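Local coordinates for protein diol-dehydratase (Roseburia inulinivorans, PDB 5I2A) that acts as a B12-independent, glycyl radical-type diol dehydratase that probably removes water from 1,2-propanediol to give propanal, at residues E39-T44 with M51-A56; R249-V254 with A265-W270; S281-S286 with K328-A333. All coordinates share one frame; numbering follows the deposited sequence.

Interaction 1 of 3, residues E39-T44 with M51-A56; sequences ESFKAT and MRKARA
Arg-52 reaches from helix 49-63 across to the last turn of helix 32-43 and holds it with two N-H groups. A bend about its CG-CD bond (chi3 73°) turns the guanidinium back against Phe-41, with two acceptors close to its plane. NE gives a nearly straight bond to Thr-44 OG1 at 3.0 Å, in the guanidinium plane, while NH2 donates to Phe-41 O at 2.7 Å. That carbonyl also accepts from Thr-44 N, the two donors arriving from opposite faces of its plane. Phe-41 CD2 lies over one guanidinium face, 3.4 Å from Arg-52 CZ, with the ring tilted 47° to it. An alanine at Arg-52 would probably leave the Thr-44 hydroxyl without this donor, cost the Phe-41 carbonyl a donor, and open a gap beside CD2.

The two elements form a helical hairpin in the pyruvate formate lyase-like part of the chain, the axes of the short segments 39-43 and 51-56 running 139° apart in direction and approaching to 8.9 Å. Its tight interior continues where Ala-56 CB meets the edge of the Phe-41 ring at CE1, 3.8 Å away. Beside it, a bridging water bonds Ser-40 OG and Thr-44 OG1 and donates to Arg-52 O, linking three polar atoms of the interface.

Packing is looser toward the partly exposed Arg-55. Its CB only grazes Thr-44 CG2, at 4.0 Å, and the rest of its chain leads outward to a salt bridge with Glu-58.

Interaction 2 of 3, residues R249-V254 with A265-W270; sequences RVCKNV and ACQSFW
Val-250, Cys-251 and Val-254 make a buried, largely apolar contact with Gln-267 and Ser-268, between the end of one helix, with the first residue beyond it, and the next helix; no hydrogen bond passes between the segments. It joins the C-terminal end of helix 238-253 to an early turn of helix 262-279, in the outer helical part of the fold. The closest meeting is Val-250 CG1 against Gln-267 CB, 3.5 Å apart, with the two side chains running obliquely to each other. Gln-267 supplies its aliphatic stem here: CG stands anti to the backbone N (chi1 -177°), and the bend at chi2 carries the amide past Cys-251, whose SG lies 4.1 Å from Gln-267 CG.

Where helix 238-253 ends, Val-250 O accepts from both Asn-253 N and Val-254 N. Val-254 then turns into an extended conformation and lays its CB against Ser-268 CB at 3.7 Å, while its CG2 comes within 4.1 Å of Gln-267 CB. Cys-251 also touches Tyr-224 and Ala-225 of helix 200-233, and Asn-253 ND2 bonds Glu-264 nearby.

Both polar atoms of the Gln-267 amide are satisfied outside these segments, NE2 by the carbonyl of Val-75. This joint therefore relies on shape and dispersion, and the buried glutamine serves as carbon toward one neighbour and as a polar link toward another.

Interaction 3 of 3, residues S281-S286 with K328-A333; sequences SGHSIS and KCRDAA. With EDO (1,2-ethanediol), chain C.
Ser-281 and Lys-328 mark the nearest approach of the two backbones, with CA atoms 7.4 Å apart, so side chains must bridge the gap. Segment 281-286 includes a short, weakly bonded strand that pairs in parallel with strand 165-167, and Ser-284 adopts left-handed helical backbone angles. Segment 328-333 runs extended before Asp-331 caps the start of helix 332-335.

Lys-328 spans the separation with its chain fully extended. Its NZ donates twice: to Ser-281 O at 2.8 Å, and to His-283 ND1 at 3.0 Å. The second bond approaches well away from the ring's plane, 36° out of it. Arg-330, two residues further on, brings NH2 to 3.1 Å from His-283 ND1, the two side chains crossing at about a right angle and their planes 68° apart; one guanidinium face lies over Lys-328 CG. NH2 of Arg-330 bonds Ser-342 O, which helps fix the group in place, and Phe-344 meets the His-283 ring as well.

With ND1 held by the lysine, the far edge of His-283 is turned to the bound 1,2-ethanediol. NE2 donates to the diol O2 at 2.8 Å with an N-H...O angle of 153°, and Ser-284 OG donates to O1, also at 2.8 Å. His-166, Glu-440 and Asp-452 also hydrogen-bond the diol.

The 1,2-ethanediol probably came from the crystallisation liquor, yet it is the two-carbon analogue of 1,2-propanediol. A buried polar pocket of histidines and carboxylates around a vicinal diol is consistent with the substrate site of a glycyl radical diol dehydratase, with Lys-328 as a second-shell residue that orients His-283.

Overall arrangement
All three contacts are buried, but they differ in how far they lie from the centre of the chain. Interactions 1 and 2 have their centres about 30 and 28 Å from it and join consecutive helices, whereas interaction 3, its centre about 8 Å from that point, ties a short strand to a segment more than forty residues later. Interactions 2 and 3 follow each other in the chain, since helix 262-279 leads into strand 283-285; their nearest atoms are about 6 Å apart without touching. Chemistry changes with place: interaction 1 mixes arginine bonds, a water and an aromatic ring, interaction 2 brings together carbon and sulphur surfaces, and interaction 3 directs cationic side chains toward a diol-binding histidine.

Interaction 1 of 3, residues E39-T44 with M51-A56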
loop_
_atom_site.group_PDB
_atom_site.type_symbol
_atom_site.label_atom_id
_atom_site.label_comp_id
_atom_site.label_asym_id
_atom_site.label_seq_id
_atom_site.Cartn_x
_atom_site.Cartn_y
_atom_site.Cartn_z
ATOM N N GLU A 39 2.968 9.632 20.383
ATOM C CA GLU A 39 2.111 8.993 21.366
ATOM C C GLU A 39 0.977 8.203 20.713
ATOM O O GLU A 39 0.700 7.065 21.082
ATOM C CB GLU A 39 1.536 10.057 22.285
ATOM C CG GLU A 39 1.074 9.590 23.618
ATOM C CD GLU A 39 1.044 10.746 24.597
ATOM O OE1 GLU A 39 0.082 11.538 24.563
ATOM O OE2 GLU A 39 2.009 10.879 25.375
ATOM N N SER A 40 0.312 8.821 19.748
ATOM C CA SER A 40 -0.794 8.160 19.073
ATOM C C SER A 40 -0.331 6.963 18.233
ATOM O O SER A 40 -0.907 5.884 18.318
ATOM C CB SER A 40 -1.548 9.145 18.191
ATOM O OG SER A 40 -2.668 8.523 17.589
ATOM N N PHE A 41 0.699 7.157 17.424
ATOM C CA PHE A 41 1.192 6.075 16.568
ATOM C C PHE A 41 1.649 4.844 17.379
ATOM O O PHE A 41 1.403 3.708 16.977
ATOM C CB PHE A 41 2.323 6.581 15.670
ATOM C CG PHE A 41 1.859 6.938 14.279
ATOM C CD1 PHE A 41 1.029 8.027 14.073
ATOM C CD2 PHE A 41 2.237 6.171 13.187
ATOM C CE1 PHE A 41 0.586 8.348 12.789
ATOM C CE2 PHE A 41 1.806 6.482 11.910
ATOM C CZ PHE A 41 0.975 7.571 11.711
ATOM N N LYS A 42 2.283 5.073 18.523
ATOM C CA LYS A 42 2.650 3.968 19.407
ATOM C C LYS A 42 1.415 3.192 19.856
ATOM O O LYS A 42 1.491 1.996 20.059
ATOM C CB LYS A 42 3.424 4.471 20.630
ATOM C CG LYS A 42 4.854 4.920 20.339
ATOM C CD LYS A 42 5.528 5.471 21.616
ATOM C CE LYS A 42 6.993 5.795 21.372
ATOM N NZ LYS A 42 7.623 6.561 22.488
ATOM N N ALA A 43 0.278 3.866 20.004
ATOM C CA ALA A 43 -0.945 3.193 20.437
ATOM C C ALA A 43 -1.730 2.512 19.312
ATOM O O ALA A 43 -2.660 1.762 19.578
ATOM C CB ALA A 43 -1.861 4.180 21.161
ATOM N N THR A 44 -1.379 2.773 18.062
ATOM C CA THR A 44 -2.176 2.235 16.967
ATOM C C THR A 44 -1.403 1.302 16.032
ATOM O O THR A 44 -1.876 1.008 14.944
ATOM C CB THR A 44 -2.776 3.369 16.107
ATOM O OG1 THR A 44 -1.717 4.148 15.554
ATOM C CG2 THR A 44 -3.712 4.256 16.934
ATOM N N MET A 51 -6.181 4.923 9.165
ATOM C CA MET A 51 -6.835 4.955 10.471
ATOM C C MET A 51 -5.860 5.505 11.509
ATOM O O MET A 51 -6.237 6.289 12.383
ATOM C CB MET A 51 -7.333 3.564 10.882
ATOM C CG MET A 51 -7.973 3.524 12.275
ATOM S SD MET A 51 -9.346 4.683 12.489
ATOM C CE MET A 51 -10.497 4.095 11.240
ATOM N N ARG A 52 -4.596 5.124 11.391
ATOM C CA ARG A 52 -3.591 5.652 12.301
ATOM C C ARG A 52 -3.449 7.171 12.142
ATOM O O ARG A 52 -3.267 7.870 13.141
ATOM C CB ARG A 52 -2.246 4.963 12.088
ATOM C CG ARG A 52 -2.304 3.436 12.322
ATOM C CD ARG A 52 -0.928 2.805 12.193
ATOM N NE ARG A 52 -0.062 3.112 13.325
ATOM C CZ ARG A 52 1.257 2.946 13.320
ATOM N NH1 ARG A 52 1.870 2.500 12.233
ATOM N NH2 ARG A 52 1.971 3.235 14.397
ATOM N N LYS A 53 -3.548 7.676 10.908
ATOM C CA LYS A 53 -3.446 9.130 10.666
ATOM C C LYS A 53 -4.632 9.868 11.297
ATOM O O LYS A 53 -4.468 10.937 11.879
ATOM C CB LYS A 53 -3.396 9.463 9.162
ATOM C CG LYS A 53 -2.239 8.865 8.376
ATOM C CD LYS A 53 -0.931 9.505 8.710
ATOM C CE LYS A 53 -0.910 10.950 8.223
ATOM N NZ LYS A 53 0.271 11.636 8.757
ATOM N N ALA A 54 -5.824 9.290 11.155
ATOM C CA ALA A 54 -7.043 9.867 11.720
ATOM C C ALA A 54 -6.944 9.927 13.233
ATOM O O ALA A 54 -7.245 10.959 13.835
ATOM C CB ALA A 54 -8.269 9.071 11.305
ATOM N N ARG A 55 -6.497 8.826 13.834
ATOM C CA ARG A 55 -6.340 8.751 15.277
ATOM C C ARG A 55 -5.264 9.718 15.769
ATOM O O ARG A 55 -5.403 10.298 16.827
ATOM C CB ARG A 55 -6.004 7.320 15.720
ATOM C CG ARG A 55 -7.166 6.337 15.562
ATOM C CD ARG A 55 -8.286 6.632 16.538
ATOM N NE ARG A 55 -9.346 5.625 16.466
ATOM C CZ ARG A 55 -10.585 5.821 16.901
ATOM N NH1 ARG A 55 -10.920 6.990 17.436
ATOM N NH2 ARG A 55 -11.490 4.853 16.797
ATOM N N ALA A 56 -4.193 9.887 15.005
ATOM C CA ALA A 56 -3.155 10.819 15.416
ATOM C C ALA A 56 -3.676 12.271 15.323
ATOM O O ALA A 56 -3.447 13.066 16.216
ATOM C CB ALA A 56 -1.902 10.623 14.587
HETATM O O HOH W 1 -2.083 6.938 15.461
#

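Interaction 2 of 3, residues R249-V254 with A265-W270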
loop_
_atom_site.group_PDB
_atom_site.type_symbol
_atom_site.label_atom_id
_atom_site.label_comp_id
_atom_site.label_asym_id
_atom_site.label_seq_id
_atom_site.Cartn_x
_atom_site.Cartn_y
_atom_site.Cartn_z
ATOM N N ARG A 249 -19.865 31.297 22.074
ATOM C CA ARG A 249 -21.075 30.922 21.339
ATOM C C ARG A 249 -20.739 30.506 19.907
ATOM O O ARG A 249 -21.290 29.536 19.389
ATOM C CB ARG A 249 -22.103 32.072 21.317
ATOM C CG ARG A 249 -22.751 32.364 22.683
ATOM C CD ARG A 249 -23.947 33.329 22.582
ATOM N NE ARG A 249 -23.589 34.578 21.914
ATOM C CZ ARG A 249 -23.099 35.652 22.530
ATOM N NH1 ARG A 249 -22.915 35.645 23.846
ATOM N NH2 ARG A 249 -22.793 36.735 21.825
ATOM N N VAL A 250 -19.838 31.244 19.273
ATOM C CA VAL A 250 -19.464 30.963 17.891
ATOM C C VAL A 250 -18.785 29.583 17.778
ATOM O O VAL A 250 -19.150 28.772 16.936
ATOM C CB VAL A 250 -18.532 32.062 17.337
ATOM C CG1 VAL A 250 -17.846 31.589 16.067
ATOM C CG2 VAL A 250 -19.322 33.348 17.087
ATOM N N CYS A 251 -17.823 29.318 18.651
ATOM C CA CYS A 251 -17.046 28.084 18.563
ATOM C C CYS A 251 -17.841 26.834 18.941
ATOM O O CYS A 251 -17.434 25.719 18.609
ATOM C CB CYS A 251 -15.798 28.178 19.427
ATOM S SG CYS A 251 -14.595 29.397 18.823
ATOM N N LYS A 252 -18.965 27.012 19.633
ATOM C CA LYS A 252 -19.871 25.895 19.886
ATOM C C LYS A 252 -20.704 25.549 18.661
ATOM O O LYS A 252 -21.255 24.463 18.588
ATOM C CB LYS A 252 -20.821 26.194 21.048
ATOM C CG LYS A 252 -20.218 26.115 22.431
ATOM C CD LYS A 252 -21.307 26.438 23.458
ATOM C CE LYS A 252 -20.730 26.843 24.796
ATOM N NZ LYS A 252 -20.180 25.684 25.553
ATOM N N ASN A 253 -20.814 26.476 17.712
ATOM C CA ASN A 253 -21.616 26.224 16.516
ATOM C C ASN A 253 -20.785 25.834 15.298
ATOM O O ASN A 253 -21.202 24.980 14.518
ATOM C CB ASN A 253 -22.477 27.444 16.165
ATOM C CG ASN A 253 -23.704 27.074 15.334
ATOM O OD1 ASN A 253 -24.540 26.284 15.779
ATOM N ND2 ASN A 253 -23.831 27.658 14.138
ATOM N N VAL A 254 -19.625 26.460 15.118
ATOM C CA VAL A 254 -18.831 26.198 13.915
ATOM C C VAL A 254 -17.448 25.633 14.269
ATOM O O VAL A 254 -16.874 25.965 15.293
ATOM C CB VAL A 254 -18.690 27.470 13.018
ATOM C CG1 VAL A 254 -20.049 27.898 12.466
ATOM C CG2 VAL A 254 -18.018 28.606 13.758
ATOM N N ALA A 265 -19.043 32.447 9.986
ATOM C CA ALA A 265 -18.410 32.110 8.723
ATOM C C ALA A 265 -16.905 32.350 8.800
ATOM O O ALA A 265 -16.129 31.508 8.372
ATOM C CB ALA A 265 -19.020 32.902 7.585
ATOM N N CYS A 266 -16.499 33.482 9.374
ATOM C CA CYS A 266 -15.082 33.812 9.518
ATOM C C CYS A 266 -14.345 32.815 10.404
ATOM O O CYS A 266 -13.229 32.387 10.080
ATOM C CB CYS A 266 -14.899 35.220 10.100
ATOM S SG CYS A 266 -15.303 36.535 8.953
ATOM N N GLN A 267 -14.961 32.471 11.531
ATOM C CA GLN A 267 -14.356 31.564 12.489
ATOM C C GLN A 267 -14.289 30.150 11.929
ATOM O O GLN A 267 -13.309 29.455 12.142
ATOM C CB GLN A 267 -15.134 31.565 13.804
ATOM C CG GLN A 267 -14.528 30.700 14.903
ATOM C CD GLN A 267 -13.149 31.137 15.305
ATOM O OE1 GLN A 267 -12.966 32.178 15.963
ATOM N NE2 GLN A 267 -12.154 30.346 14.917
ATOM N N SER A 268 -15.343 29.746 11.227
ATOM C CA SER A 268 -15.407 28.438 10.600
ATOM C C SER A 268 -14.318 28.309 9.536
ATOM O O SER A 268 -13.572 27.345 9.524
ATOM C CB SER A 268 -16.776 28.204 9.974
ATOM O OG SER A 268 -16.906 26.862 9.582
ATOM N N PHE A 269 -14.244 29.293 8.652
ATOM C CA PHE A 269 -13.159 29.381 7.704
ATOM C C PHE A 269 -11.805 29.248 8.389
ATOM O O PHE A 269 -10.973 28.443 7.958
ATOM C CB PHE A 269 -13.197 30.695 6.936
ATOM C CG PHE A 269 -11.894 31.035 6.296
ATOM C CD1 PHE A 269 -11.537 30.462 5.089
ATOM C CD2 PHE A 269 -11.001 31.888 6.916
ATOM C CE1 PHE A 269 -10.334 30.749 4.501
ATOM C CE2 PHE A 269 -9.792 32.179 6.329
ATOM C CZ PHE A 269 -9.460 31.607 5.116
ATOM N N TRP A 270 -11.576 30.025 9.445
ATOM C CA TRP A 270 -10.246 30.037 10.042
ATOM C C TRP A 270 -9.886 28.669 10.640
ATOM O O TRP A 270 -8.771 28.218 10.485
ATOM C CB TRP A 270 -10.076 31.115 11.123
ATOM C CG TRP A 270 -8.710 30.990 11.748
ATOM C CD1 TRP A 270 -8.416 30.590 13.012
ATOM C CD2 TRP A 270 -7.449 31.177 11.082
ATOM N NE1 TRP A 270 -7.049 30.555 13.191
ATOM C CE2 TRP A 270 -6.437 30.902 12.016
ATOM C CE3 TRP A 270 -7.085 31.563 9.784
ATOM C CZ2 TRP A 270 -5.083 30.989 11.697
ATOM C CZ3 TRP A 270 -5.742 31.662 9.469
ATOM C CH2 TRP A 270 -4.757 31.379 10.422
#

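Interaction 3 of 3, residues S281-S286 with K328-A333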
loop_
_atom_site.group_PDB
_atom_site.type_symbol
_atom_site.label_atom_id
_atom_site.label_comp_id
_atom_site.label_asym_id
_atom_site.label_seq_id
_atom_site.Cartn_x
_atom_site.Cartn_y
_atom_site.Cartn_z
ATOM N N SER A 281 2.047 19.473 7.162
ATOM C CA SER A 281 2.872 20.677 7.006
ATOM C C SER A 281 2.943 21.201 5.570
ATOM O O SER A 281 3.695 22.132 5.295
ATOM C CB SER A 281 4.298 20.413 7.506
ATOM O OG SER A 281 4.809 19.222 6.942
ATOM N N GLY A 282 2.185 20.601 4.659
ATOM C CA GLY A 282 2.099 21.131 3.305
ATOM C C GLY A 282 1.702 22.605 3.360
ATOM O O GLY A 282 0.794 22.974 4.104
ATOM N N HIS A 283 2.412 23.468 2.641
ATOM C CA HIS A 283 1.988 24.863 2.600
ATOM C C HIS A 283 1.193 25.132 1.311
ATOM O O HIS A 283 0.695 24.195 0.681
ATOM C CB HIS A 283 3.184 25.823 2.774
ATOM C CG HIS A 283 4.230 25.725 1.701
ATOM N ND1 HIS A 283 5.537 25.356 1.965
ATOM C CD2 HIS A 283 4.176 25.994 0.376
ATOM C CE1 HIS A 283 6.233 25.391 0.843
ATOM N NE2 HIS A 283 5.431 25.771 -0.136
ATOM N N SER A 284 1.032 26.405 0.962
ATOM C CA SER A 284 0.128 26.827 -0.116
ATOM C C SER A 284 -1.299 26.295 0.060
ATOM O O SER A 284 -1.996 26.011 -0.914
ATOM C CB SER A 284 0.680 26.416 -1.480
ATOM O OG SER A 284 1.888 27.094 -1.718
ATOM N N ILE A 285 -1.721 26.166 1.311
ATOM C CA ILE A 285 -3.125 25.997 1.632
ATOM C C ILE A 285 -3.799 27.344 1.323
ATOM O O ILE A 285 -3.642 28.327 2.070
ATOM C CB ILE A 285 -3.321 25.584 3.106
ATOM C CG1 ILE A 285 -2.566 24.281 3.389
ATOM C CG2 ILE A 285 -4.806 25.488 3.455
ATOM C CD1 ILE A 285 -2.955 23.096 2.470
ATOM N N SER A 286 -4.508 27.401 0.202
ATOM C CA SER A 286 -4.937 28.677 -0.355
ATOM C C SER A 286 -6.441 28.918 -0.231
ATOM O O SER A 286 -7.248 28.192 -0.816
ATOM C CB SER A 286 -4.512 28.765 -1.823
ATOM O OG SER A 286 -3.113 28.568 -1.946
ATOM N N LYS A 328 6.244 27.874 9.552
ATOM C CA LYS A 328 6.796 26.581 9.201
ATOM C C LYS A 328 8.314 26.661 9.154
ATOM O O LYS A 328 8.868 27.522 8.481
ATOM C CB LYS A 328 6.244 26.122 7.840
ATOM C CG LYS A 328 6.825 24.826 7.271
ATOM C CD LYS A 328 6.136 24.531 5.903
ATOM C CE LYS A 328 6.696 23.302 5.154
ATOM N NZ LYS A 328 5.893 23.060 3.879
ATOM N N CYS A 329 8.996 25.753 9.836
ATOM C CA CYS A 329 10.456 25.775 9.776
ATOM C C CYS A 329 10.959 24.763 8.759
ATOM O O CYS A 329 10.621 23.591 8.829
ATOM C CB CYS A 329 11.076 25.498 11.157
ATOM S SG CYS A 329 12.890 25.474 11.125
ATOM N N ARG A 330 11.755 25.234 7.808
ATOM C CA ARG A 330 12.349 24.384 6.782
ATOM C C ARG A 330 13.849 24.308 7.025
ATOM O O ARG A 330 14.411 25.232 7.593
ATOM C CB ARG A 330 12.069 24.933 5.372
ATOM C CG ARG A 330 10.590 25.213 5.082
ATOM C CD ARG A 330 10.366 25.875 3.713
ATOM N NE ARG A 330 8.945 26.142 3.495
ATOM C CZ ARG A 330 8.303 27.210 3.965
ATOM N NH1 ARG A 330 8.960 28.127 4.684
ATOM N NH2 ARG A 330 7.005 27.359 3.738
ATOM N N ASP A 331 14.496 23.235 6.569
ATOM C CA ASP A 331 15.957 23.114 6.698
ATOM C C ASP A 331 16.622 24.280 5.984
ATOM O O ASP A 331 16.067 24.812 5.032
ATOM C CB ASP A 331 16.476 21.787 6.133
ATOM C CG ASP A 331 16.351 21.707 4.616
ATOM O OD1 ASP A 331 17.298 22.102 3.916
ATOM O OD2 ASP A 331 15.301 21.256 4.128
ATOM N N ALA A 332 17.815 24.646 6.437
ATOM C CA ALA A 332 18.458 25.892 6.011
ATOM C C ALA A 332 18.581 26.019 4.497
ATOM O O ALA A 332 18.282 27.073 3.941
ATOM C CB ALA A 332 19.833 26.023 6.663
ATOM N N ALA A 333 19.003 24.946 3.832
ATOM C CA ALA A 333 19.129 24.965 2.380
ATOM C C ALA A 333 17.756 25.171 1.725
ATOM O O ALA A 333 17.605 26.035 0.865
ATOM C CB ALA A 333 19.797 23.670 1.870
HETATM C C1 EDO C . 4.279 27.881 -4.450
HETATM O O1 EDO C . 2.992 27.280 -4.335
HETATM C C2 EDO C . 5.014 27.654 -3.125
HETATM O O2 EDO C . 5.344 26.265 -2.923
#